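Local coordinates for protein YciF (Escherichia coli, PDB 2GS4) that is a homodimeric stress protein of the ferritin-like superfamily, related to rubrerythrin, that probably binds metal, although its precise cellular function is not established, at residues A[147-150]-A[151-154]; A[45-48]-A[49-53]; A[9-12]-A[13-17]. All coordinates share one frame; numbering follows the deposited sequence.

All three contacts are short runs of about two turns within long helices of one ferritin-like bundle: contact 3 on helix 6-33, contact 2 on helix 38-63 and contact 1 on helix 130-159. Each is partly buried. Contacts 1 and 2 carry exposed residues on their outer faces, whereas none of the touching residues of contact 3 is fully exposed. Contact 3 leans more on hydrocarbon side chains, with Ser15 hydrogen-bonded among them, and it also meets the second subunit. Contact 2 lies deepest, its centre about 9 Å from that of the chain, and turns a histidine and a glutamate toward helix 130-159. Contacts 1 and 3 lie on opposite sides of the chain's centre, their own centres about 28 Å apart.

Contact 1 of 3, residues A[147-150]-A[151-154]; sequences DIKL and TDLA
Thr151 gives its backbone N to Asp147 O at 3.0 Å, while its OG1 is hydrogen-bonded to Gln107 OE1 of helix 95-126. A small branched alcohol suits this place, because it can make a polar link between two packed helices. Next comes Asp152, whose N bonds Ile148 O and whose short side chain hugs the helix: chi1 of -65° lays CG beside its own N, and OD1 passes Ile148 CG2 at 3.9 Å. Lys149 crosses this aspartate at about a right angle. Its chain bends at each torsion beyond the first and curls back, setting NZ 3.8 Å from Asp152 OD1 in a long salt bridge. The same curl brings Lys149 CD to 4.1 Å from Leu153 CG, so that the lysine's methylenes lie against the leucine. Leu153 N is bonded to Lys149 O, and its buried side chain touches Ile103, much as Leu150 rests on Ala106. Ala154 N bonds Leu150 O at 2.9 Å. This part of the helix is amphipathic: leucines and a threonine bind it to helix 95-126, while the exposed lysine may ease the repulsion between the Asp152 carboxylate and Ile148 O, acceptors held close together, although so long an ion pair probably adds little stability.

Contact 2 of 3, residues A[45-48]-A[49-53]; sequences HAHL and EETHG
His47 and Glu50 both hold CG anti to the backbone N (chi1 -165° and 164°), which swings ring and carboxylate to the same flank of helix 38-63. There they pass at a slant, Glu50 OE1 lying 3.6 Å from His47 CD2 with the two planes 78° apart. Neither spends its main polar bond on the other: His47 NE2 is hydrogen-bonded to Glu143 OE1 and Glu50 OE1 to Thr146 OG1, both on helix 130-159.

In Thr51 it is the methyl CG2 that is anti to N, which leaves OG1 beside N, turned back on the preceding turn and donating to His47 O at 2.8 Å. Thr51 N reaches the same oxygen, also at 2.8 Å, from the other face of the carbonyl plane. The hydroxyl also stands 3.6 Å above one face of the His47 ring, displaced toward its rim. A buried threonine is apt here, since the helix itself accepts the hydroxyl's proton.

On another side, Leu48 CD1 lies 3.8 Å from His52 CE1, and His52 ND1 makes only a weak bond to Leu48 O at 3.4 Å. At the exposed edge His45 and Glu49 run alongside each other, Glu49 OE1 being 3.7 Å from His45 CE1.

The chemistry thus divides by direction. Outward, one histidine lies by a leucine and another by a glutamate, their side chains in loose contact. Inward, His47 joins the closely approaching carboxylates of Glu50 and Glu143, the kinds of group that bind metal in rubrerythrin-like bundles; no metal is seen among the atoms described, so such a role is only a possibility.

Contact 3 of 3, residues A[9-12]-A[13-17]; sequences VFIH and LLSDT
Ile11 O is gripped twice by Ser15, whose backbone N and OG each donate to it at 2.9 Å. The two donors come from opposite faces of the carbonyl plane, and the hydroxyl stands well above it, 36° out. A chi1 of -65° makes this possible by placing OG beside the serine's own N. The hydroxyl is also hydrogen-bonded to Lys71 N, so a buried serine serves two backbones: it donates to its own helix and ties in the loop at Lys71. Ile11 covers it from the preceding turn, with CD1 3.8 Å from Ser15 OG.

The other side chains are mostly apolar. Val9 and Leu13 run alongside each other in the same direction and meet at Val9 CG1 and Leu13 CD1, 3.9 Å apart. Leu13 also passes His12 at a slant, its CD2 4.1 Å from His12 CD2, and reaches Leu120 of helix 95-126. Phe10 CE1 approaches Leu14 CD2 at 4.3 Å, a lighter touch; the ring goes on to Leu123, while Leu14 packs on Val61 and Val62 of helix 38-63. Large hydrocarbon side chains suit Phe10, Leu13 and Leu14 because between them they face both neighbouring helices.

His12 and Asp16 occupy a more polar side, where NE2 of the histidine and OD1 of the aspartate stay 4.5 Å apart without bonding. Val9 and His12 pack on Thr119 of the second subunit.

Chemically, hydrocarbon contacts join this part of helix 6-33 to the bundle. Its buried hydroxyl, Ser15 OG, is satisfied by two backbones and pins it to the loop that carries Lys71, between helices 38-63 and 76-89, while the flank of Val9 and His12 takes part in dimer packing.

Contact 1 of 3, residues A[147-150]-A[151-154]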
# COMPACT_ATOMS: atom_id res chain seq x y z
N ASP A 147 -6.64 12.66 -10.06
CA ASP A 147 -5.45 12.16 -10.72
C ASP A 147 -5.26 12.81 -12.10
O ASP A 147 -4.15 13.19 -12.45
CB ASP A 147 -5.50 10.63 -10.85
CG ASP A 147 -4.12 10.00 -10.90
OD1 ASP A 147 -3.15 10.67 -10.47
OD2 ASP A 147 -4.00 8.84 -11.34
N ILE A 148 -6.34 12.96 -12.87
CA ILE A 148 -6.24 13.58 -14.19
C ILE A 148 -5.75 15.02 -14.06
O ILE A 148 -4.97 15.49 -14.89
CB ILE A 148 -7.60 13.54 -14.94
CG1 ILE A 148 -7.86 12.11 -15.44
CG2 ILE A 148 -7.57 14.52 -16.13
CD1 ILE A 148 -9.32 11.79 -15.70
N LYS A 149 -6.20 15.71 -13.03
CA LYS A 149 -5.78 17.09 -12.81
C LYS A 149 -4.28 17.10 -12.50
O LYS A 149 -3.56 17.99 -12.95
CB LYS A 149 -6.59 17.72 -11.68
CG LYS A 149 -6.10 19.09 -11.21
CD LYS A 149 -5.80 20.04 -12.37
CE LYS A 149 -7.06 20.55 -13.05
NZ LYS A 149 -7.94 19.45 -13.52
N LEU A 150 -3.81 16.12 -11.72
CA LEU A 150 -2.39 16.03 -11.38
C LEU A 150 -1.56 15.80 -12.63
O LEU A 150 -0.44 16.29 -12.74
CB LEU A 150 -2.14 14.90 -10.37
CG LEU A 150 -2.40 15.18 -8.88
CD1 LEU A 150 -2.16 13.92 -8.06
CD2 LEU A 150 -1.48 16.29 -8.41
N THR A 151 -2.10 15.03 -13.57
CA THR A 151 -1.39 14.76 -14.81
C THR A 151 -1.30 16.01 -15.67
O THR A 151 -0.28 16.27 -16.31
CB THR A 151 -2.06 13.64 -15.62
OG1 THR A 151 -1.74 12.37 -15.04
CG2 THR A 151 -1.59 13.67 -17.07
N ASP A 152 -2.38 16.79 -15.70
CA ASP A 152 -2.40 18.03 -16.48
C ASP A 152 -1.33 18.93 -15.90
O ASP A 152 -0.63 19.64 -16.63
CB ASP A 152 -3.76 18.72 -16.36
CG ASP A 152 -4.89 17.91 -16.98
OD1 ASP A 152 -6.05 18.09 -16.56
OD2 ASP A 152 -4.61 17.09 -17.88
N LEU A 153 -1.19 18.90 -14.58
CA LEU A 153 -0.19 19.72 -13.91
C LEU A 153 1.22 19.23 -14.21
O LEU A 153 2.12 20.03 -14.40
CB LEU A 153 -0.46 19.74 -12.41
CG LEU A 153 -1.78 20.46 -12.11
CD1 LEU A 153 -2.11 20.37 -10.63
CD2 LEU A 153 -1.67 21.91 -12.55
N ALA A 154 1.41 17.91 -14.26
CA ALA A 154 2.73 17.38 -14.57
C ALA A 154 3.12 17.84 -15.97
O ALA A 154 4.25 18.28 -16.19
CB ALA A 154 2.73 15.86 -14.49

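Contact 2 of 3, residues A[45-48]-A[49-53]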
# COMPACT_ATOMS: atom_id res chain seq x y z
N HIS A 45 -4.74 21.83 -1.97
CA HIS A 45 -5.73 22.38 -1.04
C HIS A 45 -7.12 21.92 -1.44
O HIS A 45 -7.94 21.60 -0.58
CB HIS A 45 -5.67 23.91 -1.02
CG HIS A 45 -6.56 24.54 0.01
ND1 HIS A 45 -6.43 24.30 1.36
CD2 HIS A 45 -7.61 25.38 -0.12
CE1 HIS A 45 -7.36 24.97 2.02
NE2 HIS A 45 -8.09 25.64 1.14
N ALA A 46 -7.38 21.86 -2.74
CA ALA A 46 -8.67 21.40 -3.21
C ALA A 46 -8.86 19.94 -2.82
O ALA A 46 -9.94 19.55 -2.36
CB ALA A 46 -8.77 21.56 -4.73
N HIS A 47 -7.82 19.13 -2.97
CA HIS A 47 -7.94 17.71 -2.62
C HIS A 47 -8.08 17.52 -1.11
O HIS A 47 -8.69 16.55 -0.66
CB HIS A 47 -6.74 16.91 -3.13
CG HIS A 47 -6.97 15.43 -3.12
ND1 HIS A 47 -5.95 14.52 -3.03
CD2 HIS A 47 -8.11 14.71 -3.21
CE1 HIS A 47 -6.44 13.30 -3.04
NE2 HIS A 47 -7.76 13.38 -3.15
N LEU A 48 -7.50 18.44 -0.34
CA LEU A 48 -7.58 18.38 1.11
C LEU A 48 -9.05 18.51 1.52
O LEU A 48 -9.52 17.82 2.43
CB LEU A 48 -6.78 19.52 1.74
CG LEU A 48 -7.08 19.81 3.22
CD1 LEU A 48 -7.02 18.52 4.01
CD2 LEU A 48 -6.10 20.84 3.77
N GLU A 49 -9.77 19.40 0.85
CA GLU A 49 -11.18 19.59 1.15
C GLU A 49 -11.98 18.39 0.70
O GLU A 49 -12.79 17.86 1.46
CB GLU A 49 -11.68 20.87 0.49
CG GLU A 49 -10.98 22.10 1.02
CD GLU A 49 -11.01 22.15 2.53
OE1 GLU A 49 -10.07 22.72 3.13
OE2 GLU A 49 -11.97 21.61 3.13
N GLU A 50 -11.75 17.94 -0.53
CA GLU A 50 -12.44 16.77 -1.07
C GLU A 50 -12.20 15.54 -0.18
O GLU A 50 -13.10 14.72 -0.02
CB GLU A 50 -11.98 16.54 -2.53
CG GLU A 50 -12.29 15.17 -3.14
CD GLU A 50 -11.77 15.04 -4.58
OE1 GLU A 50 -11.16 14.00 -4.91
OE2 GLU A 50 -11.98 15.98 -5.38
N THR A 51 -11.01 15.42 0.40
CA THR A 51 -10.70 14.28 1.27
C THR A 51 -11.51 14.32 2.57
O THR A 51 -11.93 13.27 3.06
CB THR A 51 -9.18 14.20 1.60
OG1 THR A 51 -8.43 13.97 0.40
CG2 THR A 51 -8.90 13.04 2.57
N HIS A 52 -11.71 15.52 3.13
CA HIS A 52 -12.51 15.62 4.34
C HIS A 52 -13.92 15.19 3.96
O HIS A 52 -14.61 14.53 4.73
CB HIS A 52 -12.51 17.06 4.88
CG HIS A 52 -11.45 17.33 5.90
ND1 HIS A 52 -10.40 18.20 5.68
CD2 HIS A 52 -11.25 16.82 7.14
CE1 HIS A 52 -9.61 18.21 6.74
NE2 HIS A 52 -10.10 17.38 7.64
N GLY A 53 -14.32 15.54 2.74
CA GLY A 53 -15.64 15.16 2.27
C GLY A 53 -15.77 13.66 2.09
O GLY A 53 -16.83 13.09 2.33

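Contact 3 of 3, residues A[9-12]-A[13-17]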
# COMPACT_ATOMS: atom_id res chain seq x y z
N VAL A 9 -13.40 -8.98 5.33
CA VAL A 9 -12.41 -8.39 4.42
C VAL A 9 -12.84 -6.97 4.09
O VAL A 9 -12.02 -6.05 4.10
CB VAL A 9 -12.28 -9.19 3.09
CG1 VAL A 9 -11.34 -8.44 2.13
CG2 VAL A 9 -11.72 -10.58 3.35
N PHE A 10 -14.12 -6.80 3.79
CA PHE A 10 -14.64 -5.48 3.45
C PHE A 10 -14.48 -4.50 4.60
O PHE A 10 -14.01 -3.37 4.40
CB PHE A 10 -16.11 -5.56 3.03
CG PHE A 10 -16.71 -4.22 2.68
CD1 PHE A 10 -17.61 -3.60 3.54
CD2 PHE A 10 -16.38 -3.57 1.49
CE1 PHE A 10 -18.16 -2.35 3.23
CE2 PHE A 10 -16.92 -2.33 1.17
CZ PHE A 10 -17.82 -1.72 2.05
N ILE A 11 -14.87 -4.91 5.81
CA ILE A 11 -14.75 -4.00 6.94
C ILE A 11 -13.27 -3.66 7.19
O ILE A 11 -12.93 -2.51 7.47
CB ILE A 11 -15.43 -4.59 8.23
CG1 ILE A 11 -15.38 -3.55 9.34
CG2 ILE A 11 -14.78 -5.88 8.67
CD1 ILE A 11 -15.92 -2.26 8.87
N HIS A 12 -12.40 -4.66 7.07
CA HIS A 12 -10.97 -4.44 7.26
C HIS A 12 -10.45 -3.39 6.27
O HIS A 12 -9.80 -2.42 6.68
CB HIS A 12 -10.20 -5.75 7.06
CG HIS A 12 -8.74 -5.56 6.82
ND1 HIS A 12 -7.86 -5.16 7.81
CD2 HIS A 12 -7.99 -5.71 5.70
CE1 HIS A 12 -6.64 -5.07 7.30
NE2 HIS A 12 -6.70 -5.40 6.02
N LEU A 13 -10.70 -3.59 4.98
CA LEU A 13 -10.23 -2.66 3.96
C LEU A 13 -10.83 -1.26 4.08
O LEU A 13 -10.16 -0.27 3.80
CB LEU A 13 -10.51 -3.23 2.56
CG LEU A 13 -9.67 -4.44 2.13
CD1 LEU A 13 -10.20 -4.98 0.81
CD2 LEU A 13 -8.20 -4.04 1.99
N LEU A 14 -12.09 -1.18 4.49
CA LEU A 14 -12.75 0.11 4.65
C LEU A 14 -12.13 0.87 5.82
O LEU A 14 -11.92 2.09 5.74
CB LEU A 14 -14.25 -0.09 4.90
CG LEU A 14 -15.07 1.20 4.98
CD1 LEU A 14 -15.19 1.82 3.61
CD2 LEU A 14 -16.46 0.89 5.55
N SER A 15 -11.84 0.14 6.89
CA SER A 15 -11.23 0.71 8.09
C SER A 15 -9.82 1.20 7.79
O SER A 15 -9.37 2.22 8.34
CB SER A 15 -11.19 -0.33 9.21
OG SER A 15 -12.49 -0.70 9.63
N ASP A 16 -9.13 0.48 6.92
CA ASP A 16 -7.77 0.84 6.53
C ASP A 16 -7.88 2.12 5.71
O ASP A 16 -7.12 3.08 5.91
CB ASP A 16 -7.15 -0.27 5.68
CG ASP A 16 -5.70 -0.56 6.05
OD1 ASP A 16 -5.03 -1.30 5.30
OD2 ASP A 16 -5.24 -0.04 7.09
N THR A 17 -8.84 2.15 4.79
CA THR A 17 -9.02 3.34 3.96
C THR A 17 -9.40 4.55 4.81
O THR A 17 -8.95 5.67 4.54
CB THR A 17 -10.06 3.07 2.84
OG1 THR A 17 -9.47 2.23 1.84
CG2 THR A 17 -10.53 4.36 2.20